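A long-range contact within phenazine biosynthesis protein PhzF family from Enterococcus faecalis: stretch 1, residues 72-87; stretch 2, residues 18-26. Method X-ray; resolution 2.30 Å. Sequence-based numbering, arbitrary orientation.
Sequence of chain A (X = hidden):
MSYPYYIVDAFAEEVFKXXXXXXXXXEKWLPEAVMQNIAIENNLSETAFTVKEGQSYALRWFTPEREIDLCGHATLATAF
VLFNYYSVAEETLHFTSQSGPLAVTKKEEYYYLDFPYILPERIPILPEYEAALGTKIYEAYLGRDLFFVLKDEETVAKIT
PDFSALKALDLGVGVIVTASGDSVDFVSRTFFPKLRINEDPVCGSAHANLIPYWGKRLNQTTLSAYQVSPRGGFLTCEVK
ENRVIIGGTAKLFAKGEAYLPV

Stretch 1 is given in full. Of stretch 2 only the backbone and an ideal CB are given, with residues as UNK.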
ATOM      1  N   GLY A  72       2.641  -3.440   1.453  1.00 38.44           N
ATOM      2  CA  GLY A  72       3.455  -2.251   1.619  1.00 35.70           C
ATOM      3  C   GLY A  72       3.213  -1.295   2.772  1.00 31.97           C
ATOM      4  O   GLY A  72       4.159  -0.944   3.485  1.00 29.35           O
ATOM      5  N   HIS A  73       1.983  -0.821   2.937  1.00 29.65           N
ATOM      6  CA  HIS A  73       1.693   0.129   4.011  1.00 26.45           C
ATOM      7  C   HIS A  73       2.002  -0.443   5.388  1.00 24.51           C
ATOM      8  O   HIS A  73       2.395   0.287   6.288  1.00 25.59           O
ATOM      9  CB  HIS A  73       0.238   0.618   3.937  1.00 26.44           C
ATOM     10  CG  HIS A  73      -0.768  -0.431   4.245  1.00 23.82           C
ATOM     11  ND1 HIS A  73      -1.546  -0.403   5.384  1.00 23.18           N
ATOM     12  CD2 HIS A  73      -1.111  -1.568   3.584  1.00 20.01           C
ATOM     13  CE1 HIS A  73      -2.325  -1.477   5.410  1.00 21.05           C
ATOM     14  NE2 HIS A  73      -2.074  -2.197   4.334  1.00 21.77           N
ATOM     15  N   ALA A  74       1.836  -1.750   5.534  1.00 23.00           N
ATOM     16  CA  ALA A  74       2.099  -2.436   6.792  1.00 26.12           C
ATOM     17  C   ALA A  74       3.590  -2.587   7.044  1.00 25.35           C
ATOM     18  O   ALA A  74       4.016  -2.824   8.184  1.00 28.69           O
ATOM     19  CB  ALA A  74       1.428  -3.803   6.797  1.00 27.98           C
ATOM     20  N   THR A  75       4.374  -2.543   5.979  1.00 27.29           N
ATOM     21  CA  THR A  75       5.806  -2.652   6.098  1.00 20.81           C
ATOM     22  C   THR A  75       6.312  -1.285   6.534  1.00 17.30           C
ATOM     23  O   THR A  75       7.163  -1.176   7.418  1.00 21.25           O
ATOM     24  CB  THR A  75       6.447  -3.106   4.760  1.00 25.57           C
ATOM     25  OG1 THR A  75       6.153  -4.484   4.551  1.00 22.13           O
ATOM     26  CG2 THR A  75       7.953  -2.950   4.791  1.00 20.85           C
ATOM     27  N   LEU A  76       5.755  -0.245   5.936  1.00 14.92           N
ATOM     28  CA  LEU A  76       6.112   1.112   6.264  1.00 16.17           C
ATOM     29  C   LEU A  76       5.769   1.360   7.721  1.00 17.41           C
ATOM     30  O   LEU A  76       6.526   1.993   8.453  1.00 16.10           O
ATOM     31  CB  LEU A  76       5.340   2.082   5.362  1.00 21.11           C
ATOM     32  CG  LEU A  76       5.603   3.588   5.454  1.00 21.66           C
ATOM     33  CD1 LEU A  76       5.183   4.244   4.172  1.00 21.16           C
ATOM     34  CD2 LEU A  76       4.883   4.210   6.652  1.00 12.27           C
ATOM     35  N   ALA A  77       4.605   0.846   8.134  1.00 18.74           N
ATOM     36  CA  ALA A  77       4.130   0.988   9.494  1.00 17.23           C
ATOM     37  C   ALA A  77       5.072   0.331  10.464  1.00 13.58           C
ATOM     38  O   ALA A  77       5.443   0.929  11.467  1.00 12.81           O
ATOM     39  CB  ALA A  77       2.720   0.397   9.627  1.00 17.30           C
ATOM     40  N   THR A  78       5.453  -0.912  10.178  1.00 11.71           N
ATOM     41  CA  THR A  78       6.378  -1.657  11.034  1.00 14.80           C
ATOM     42  C   THR A  78       7.703  -0.941  11.137  1.00 18.89           C
ATOM     43  O   THR A  78       8.370  -1.003  12.165  1.00 20.48           O
ATOM     44  CB  THR A  78       6.634  -3.030  10.503  1.00 13.57           C
ATOM     45  OG1 THR A  78       5.414  -3.757  10.442  1.00 16.54           O
ATOM     46  CG2 THR A  78       7.595  -3.776  11.400  1.00 17.18           C
ATOM     47  N   ALA A  79       8.113  -0.313  10.044  1.00 20.27           N
ATOM     48  CA  ALA A  79       9.353   0.421  10.000  1.00 19.80           C
ATOM     49  C   ALA A  79       9.215   1.638  10.911  1.00 21.16           C
ATOM     50  O   ALA A  79      10.084   1.910  11.754  1.00 15.73           O
ATOM     51  CB  ALA A  79       9.645   0.872   8.563  1.00 22.44           C
ATOM     52  N   PHE A  80       8.128   2.370  10.714  1.00 18.35           N
ATOM     53  CA  PHE A  80       7.818   3.554  11.481  1.00 19.72           C
ATOM     54  C   PHE A  80       7.936   3.332  12.984  1.00 21.30           C
ATOM     55  O   PHE A  80       8.545   4.132  13.676  1.00 21.19           O
ATOM     56  CB  PHE A  80       6.416   4.047  11.121  1.00 20.27           C
ATOM     57  CG  PHE A  80       5.868   5.098  12.049  1.00 21.07           C
ATOM     58  CD1 PHE A  80       6.159   6.434  11.857  1.00 17.38           C
ATOM     59  CD2 PHE A  80       5.029   4.739  13.104  1.00 19.05           C
ATOM     60  CE1 PHE A  80       5.627   7.404  12.699  1.00 22.24           C
ATOM     61  CE2 PHE A  80       4.499   5.697  13.945  1.00 16.34           C
ATOM     62  CZ  PHE A  80       4.793   7.027  13.745  1.00 20.48           C
ATOM     63  N   VAL A  81       7.352   2.242  13.494  1.00 18.79           N
ATOM     64  CA  VAL A  81       7.425   1.991  14.926  1.00 22.89           C
ATOM     65  C   VAL A  81       8.788   1.536  15.412  1.00 23.99           C
ATOM     66  O   VAL A  81       9.116   1.722  16.583  1.00 29.22           O
ATOM     67  CB  VAL A  81       6.337   1.019  15.404  1.00 19.15           C
ATOM     68  CG1 VAL A  81       5.175   1.025  14.455  1.00 18.12           C
ATOM     69  CG2 VAL A  81       6.867  -0.353  15.651  1.00 20.17           C
ATOM     70  N   LEU A  82       9.558   0.857  14.550  1.00 22.76           N
ATOM     71  CA  LEU A  82      10.896   0.427  14.943  1.00 22.43           C
ATOM     72  C   LEU A  82      11.796   1.664  15.012  1.00 21.95           C
ATOM     73  O   LEU A  82      12.558   1.837  15.966  1.00 25.77           O
ATOM     74  CB  LEU A  82      11.460  -0.598  13.962  1.00 19.49           C
ATOM     75  CG  LEU A  82      10.945  -2.030  14.127  1.00 22.80           C
ATOM     76  CD1 LEU A  82      11.436  -2.895  13.001  1.00 15.61           C
ATOM     77  CD2 LEU A  82      11.365  -2.609  15.468  1.00 21.01           C
ATOM     78  N   PHE A  83      11.660   2.534  14.029  1.00 20.66           N
ATOM     79  CA  PHE A  83      12.444   3.758  13.966  1.00 25.99           C
ATOM     80  C   PHE A  83      12.144   4.733  15.099  1.00 24.69           C
ATOM     81  O   PHE A  83      13.050   5.384  15.622  1.00 28.52           O
ATOM     82  CB  PHE A  83      12.195   4.497  12.637  1.00 24.47           C
ATOM     83  CG  PHE A  83      12.998   3.967  11.471  1.00 27.77           C
ATOM     84  CD1 PHE A  83      12.350   3.451  10.338  1.00 29.95           C
ATOM     85  CD2 PHE A  83      14.394   4.014  11.483  1.00 30.32           C
ATOM     86  CE1 PHE A  83      13.091   2.990   9.231  1.00 30.48           C
ATOM     87  CE2 PHE A  83      15.141   3.555  10.384  1.00 28.70           C
ATOM     88  CZ  PHE A  83      14.486   3.045   9.259  1.00 32.66           C
ATOM     89  N   ASN A  84      10.875   4.851  15.458  1.00 21.66           N
ATOM     90  CA  ASN A  84      10.465   5.777  16.498  1.00 18.90           C
ATOM     91  C   ASN A  84      10.330   5.254  17.904  1.00 18.03           C
ATOM     92  O   ASN A  84      10.350   6.032  18.842  1.00 22.58           O
ATOM     93  CB  ASN A  84       9.164   6.483  16.079  1.00 16.77           C
ATOM     94  CG  ASN A  84       9.324   7.340  14.863  1.00 21.01           C
ATOM     95  OD1 ASN A  84       9.644   8.503  14.967  1.00 27.42           O
ATOM     96  ND2 ASN A  84       9.146   6.739  13.698  1.00 20.80           N
ATOM     97  N   TYR A  85      10.175   3.941  18.072  1.00 16.95           N
ATOM     98  CA  TYR A  85       9.990   3.390  19.417  1.00 16.35           C
ATOM     99  C   TYR A  85      10.947   2.299  19.862  1.00 18.65           C
ATOM    100  O   TYR A  85      10.967   1.936  21.033  1.00 16.35           O
ATOM    101  CB  TYR A  85       8.532   2.897  19.587  1.00 13.47           C
ATOM    102  CG  TYR A  85       7.486   3.978  19.336  1.00 20.79           C
ATOM    103  CD1 TYR A  85       7.067   4.276  18.048  1.00 20.42           C
ATOM    104  CD2 TYR A  85       6.959   4.739  20.399  1.00 16.33           C
ATOM    105  CE1 TYR A  85       6.159   5.308  17.796  1.00 21.27           C
ATOM    106  CE2 TYR A  85       6.036   5.783  20.153  1.00 20.48           C
ATOM    107  CZ  TYR A  85       5.655   6.062  18.850  1.00 19.42           C
ATOM    108  OH  TYR A  85       4.825   7.128  18.575  1.00 26.27           O
ATOM    109  N   TYR A  86      11.737   1.760  18.931  1.00 21.71           N
ATOM    110  CA  TYR A  86      12.678   0.695  19.286  1.00 25.35           C
ATOM    111  C   TYR A  86      14.113   1.057  19.079  1.00 30.47           C
ATOM    112  O   TYR A  86      14.995   0.185  19.029  1.00 24.98           O
ATOM    113  CB  TYR A  86      12.315  -0.601  18.577  1.00 27.52           C
ATOM    114  CG  TYR A  86      11.116  -1.258  19.182  1.00 24.12           C
ATOM    115  CD1 TYR A  86      11.258  -2.257  20.152  1.00 24.31           C
ATOM    116  CD2 TYR A  86       9.820  -0.857  18.835  1.00 21.34           C
ATOM    117  CE1 TYR A  86      10.155  -2.827  20.765  1.00 21.38           C
ATOM    118  CE2 TYR A  86       8.711  -1.418  19.442  1.00 26.84           C
ATOM    119  CZ  TYR A  86       8.884  -2.408  20.409  1.00 26.35           C
ATOM    120  OH  TYR A  86       7.797  -2.987  21.007  1.00 25.70           O
ATOM    121  N   SER A  87      14.357   2.360  18.977  1.00 38.44           N
ATOM    122  CA  SER A  87      15.685   2.934  18.811  1.00 44.89           C
ATOM    123  C   SER A  87      16.631   2.282  17.803  1.00 43.77           C
ATOM    124  O   SER A  87      17.595   1.602  18.190  1.00 44.04           O
ATOM    125  CB  SER A  87      16.387   3.052  20.184  1.00 45.81           C
ATOM    126  OG  SER A  87      15.810   4.084  20.981  1.00 58.56           O
ATOM    127  N   UNK A  18      -4.666   8.216   5.349  1.00 28.49           N
ATOM    128  CA  UNK A  18      -3.732   7.158   4.998  1.00 24.49           C
ATOM    129  C   UNK A  18      -4.341   5.762   5.051  1.00 25.45           C
ATOM    130  O   UNK A  18      -5.546   5.591   4.867  1.00 25.27           O
ATOM    131  CB  UNK A  18      -2.521   7.218   5.931  1.00 24.49           C
ATOM    132  N   UNK A  19      -3.507   4.768   5.305  1.00 22.83           N
ATOM    133  CA  UNK A  19      -3.954   3.378   5.373  1.00 27.37           C
ATOM    134  C   UNK A  19      -3.477   2.801   6.700  1.00 26.96           C
ATOM    135  O   UNK A  19      -2.279   2.737   6.963  1.00 26.34           O
ATOM    136  CB  UNK A  19      -3.429   2.560   4.192  1.00 27.37           C
ATOM    137  N   UNK A  20      -4.417   2.368   7.555  1.00 27.14           N
ATOM    138  CA  UNK A  20      -4.145   1.795   8.878  1.00 25.16           C
ATOM    139  C   UNK A  20      -3.668   0.366   8.942  1.00 23.22           C
ATOM    140  O   UNK A  20      -4.142  -0.505   8.207  1.00 24.86           O
ATOM    141  CB  UNK A  20      -5.418   1.891   9.721  1.00 25.16           C
ATOM    142  N   UNK A  21      -2.788   0.107   9.918  1.00 18.03           N
ATOM    143  CA  UNK A  21      -2.242  -1.220  10.163  1.00 21.24           C
ATOM    144  C   UNK A  21      -1.802  -1.328  11.613  1.00 22.80           C
ATOM    145  O   UNK A  21      -1.452  -0.324  12.239  1.00 23.87           O
ATOM    146  CB  UNK A  21      -1.074  -1.514   9.220  1.00 21.24           C
ATOM    147  N   UNK A  22      -1.852  -2.528  12.159  1.00 18.72           N
ATOM    148  CA  UNK A  22      -1.429  -2.772  13.528  1.00 17.01           C
ATOM    149  C   UNK A  22      -0.089  -3.467  13.448  1.00 15.30           C
ATOM    150  O   UNK A  22       0.081  -4.358  12.642  1.00 14.53           O
ATOM    151  CB  UNK A  22      -2.451  -3.601  14.308  1.00 17.01           C
ATOM    152  N   UNK A  23       0.882  -3.053  14.265  1.00 14.58           N
ATOM    153  CA  UNK A  23       2.181  -3.715  14.243  1.00 20.24           C
ATOM    154  C   UNK A  23       2.594  -4.203  15.617  1.00 22.76           C
ATOM    155  O   UNK A  23       2.440  -3.495  16.609  1.00 21.33           O
ATOM    156  CB  UNK A  23       3.248  -2.768  13.690  1.00 20.24           C
ATOM    157  N   UNK A  24       3.036  -5.458  15.682  1.00 17.73           N
ATOM    158  CA  UNK A  24       3.479  -6.060  16.930  1.00 19.63           C
ATOM    159  C   UNK A  24       4.938  -6.405  16.863  1.00 23.42           C
ATOM    160  O   UNK A  24       5.349  -7.238  16.025  1.00 26.04           O
ATOM    161  CB  UNK A  24       2.657  -7.309  17.256  1.00 19.63           C
ATOM    162  N   UNK A  25       5.757  -5.753  17.688  1.00 21.62           N
ATOM    163  CA  UNK A  25       7.175  -6.063  17.740  1.00 21.61           C
ATOM    164  C   UNK A  25       7.334  -7.036  18.907  1.00 20.76           C
ATOM    165  O   UNK A  25       7.211  -6.663  20.061  1.00 18.12           O
ATOM    166  CB  UNK A  25       8.037  -4.810  17.906  1.00 21.61           C
ATOM    167  N   UNK A  26       7.558  -8.301  18.562  1.00 24.32           N
ATOM    168  CA  UNK A  26       7.705  -9.383  19.534  1.00 25.13           C
ATOM    169  C   UNK A  26       9.169  -9.726  19.816  1.00 28.95           C
ATOM    170  O   UNK A  26      10.048  -9.489  18.977  1.00 23.96           O
ATOM    171  CB  UNK A  26       6.973 -10.630  19.035  1.00 25.13           C
TER

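A strand, 19-25, lies across a helix, 72-85, at 53° between their N-to-C directions, with axes 8.0 Å apart at closest approach. Strand alternation sets the first rule: odd positions point their CA-to-CB bonds toward the helix, even positions do not.

Position 18 precedes the strand, and its ideal CB has nothing of stretch 1 within 5.5 Å. The backbone decides here: phi/psi of 59/-152 favours a residue without a side chain, and the deposited residue is Gly18.

Position 19 points toward the helix, and its ideal CB sits 3.7 Å from ND1 of His73. The imidazole offers a flat face and a polar edge, so a medium polar side chain would suit, and a small apolar one could also rest on the ring. The residue is Asn19, chi1 t, whose CG lies over one face of the ring. Its OD1 comes to 3.3 Å from His73 CE1, but the 3.4 Å approach of Asn19 OD1 to His73 ND1 has a poor angle and is no hydrogen bond. The amide packs on the ring, while its ND2 is hydrogen-bonded elsewhere in the structure.

Position 20 turns away, and phi/psi of -78/145 admits many residues, proline included. It is Pro20; its backbone O meets the edge of the imidazole, 3.5 Å from His73 CE1.

Position 21 leaves little room. Its CA is 5.6 Å from that of Ala74, and its ideal CB already stands 4.0 Å from His73 CE1, 4.1 Å from Ala74 CA and 4.3 Å from Ala77 CB. With the backbones this close, a small residue, alanine, serine or glycine, is the natural reading. Ala21 matches it: its CB touches the CB atoms of Ala74 and Ala77, each at 4.2 Å, small against small.

Position 22 points away and stretch 1 places no demand on it; it is Ala22.

Position 23 faces Ala77, Thr78 and Val81. Thr78 OG1, 4.0 Å from the ideal CB, donates to Ala74 O at 2.8 Å but could still accept; with the methyls of Ala77 and Val81 alongside, a compact residue such as valine suits, and threonine is also plausible. Val23, its chi1 of -3° between wells, spreads two methyls along the helix: CG1 reaches Ala77 CB at 4.0 Å, and CG2 meets Val81 CG2 at 3.5 Å.

Position 24 points away, with no guidance from stretch 1; Tyr24 occupies it.

Position 25 points toward the helix end. The backbones are farther apart here, its CA 8.0 Å from that of Leu82, but its ideal CB is 3.6 Å from Tyr86 CZ, so a branched or medium apolar side chain could pack against Val81, Leu82 and the Tyr86 ring. Val25, chi1 t, sets CG2 3.7 Å from Val81 CG2 and CG1 4.0 Å from Leu82 CD2. CG1 also lies over the Tyr86 ring face, 3.9 Å from its centroid, a CH-pi contact. A water oxygen lies 3.0 Å from Val25 N, which donates to it, and 2.8 Å from Tyr86 OH; this backbone link makes no demand on the side chain.

Position 26 points away, leaving its choice open; it is Leu26.

Stretch 2 (18-26) GNPAAVYVL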
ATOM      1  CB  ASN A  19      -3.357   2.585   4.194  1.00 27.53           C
ATOM      2  CG  ASN A  19      -4.052   1.231   3.973  1.00 30.95           C
ATOM      3  OD1 ASN A  19      -4.727   0.705   4.858  1.00 34.37           O
ATOM      4  ND2 ASN A  19      -3.869   0.690   2.787  1.00 30.43           N
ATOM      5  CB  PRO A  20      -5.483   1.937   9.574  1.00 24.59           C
ATOM      6  CG  PRO A  20      -6.437   1.651   8.468  1.00 27.36           C
ATOM      7  CD  PRO A  20      -5.871   2.480   7.333  1.00 26.75           C
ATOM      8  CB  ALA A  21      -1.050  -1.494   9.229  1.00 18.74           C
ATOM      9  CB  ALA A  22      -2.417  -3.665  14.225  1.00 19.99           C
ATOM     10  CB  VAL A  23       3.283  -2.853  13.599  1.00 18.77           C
ATOM     11  CG1 VAL A  23       2.723  -1.545  13.087  1.00 22.87           C
ATOM     12  CG2 VAL A  23       4.443  -2.644  14.549  1.00 14.50           C
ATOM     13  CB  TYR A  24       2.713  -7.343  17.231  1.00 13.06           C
ATOM     14  CG  TYR A  24       1.328  -7.155  17.753  1.00 15.45           C
ATOM     15  CD1 TYR A  24       0.320  -6.638  16.948  1.00 17.71           C
ATOM     16  CD2 TYR A  24       1.002  -7.531  19.058  1.00 12.50           C
ATOM     17  CE1 TYR A  24      -0.984  -6.502  17.422  1.00 18.82           C
ATOM     18  CE2 TYR A  24      -0.294  -7.405  19.544  1.00 14.83           C
ATOM     19  CZ  TYR A  24      -1.283  -6.894  18.725  1.00 16.70           C
ATOM     20  OH  TYR A  24      -2.560  -6.810  19.183  1.00 24.13           O
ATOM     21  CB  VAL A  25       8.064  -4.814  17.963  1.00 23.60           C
ATOM     22  CG1 VAL A  25       9.535  -5.217  17.896  1.00 24.80           C
ATOM     23  CG2 VAL A  25       7.781  -3.756  16.909  1.00 22.51           C
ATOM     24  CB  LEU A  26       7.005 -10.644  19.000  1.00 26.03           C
ATOM     25  CG  LEU A  26       5.662 -10.501  18.282  1.00 22.88           C
ATOM     26  CD1 LEU A  26       5.323 -11.783  17.559  1.00 21.19           C
ATOM     27  CD2 LEU A  26       4.589 -10.140  19.276  1.00 25.80           C
TER
HETATM   28  O   HOH W   1       5.387  -3.561  19.664  1.00 25.12           O
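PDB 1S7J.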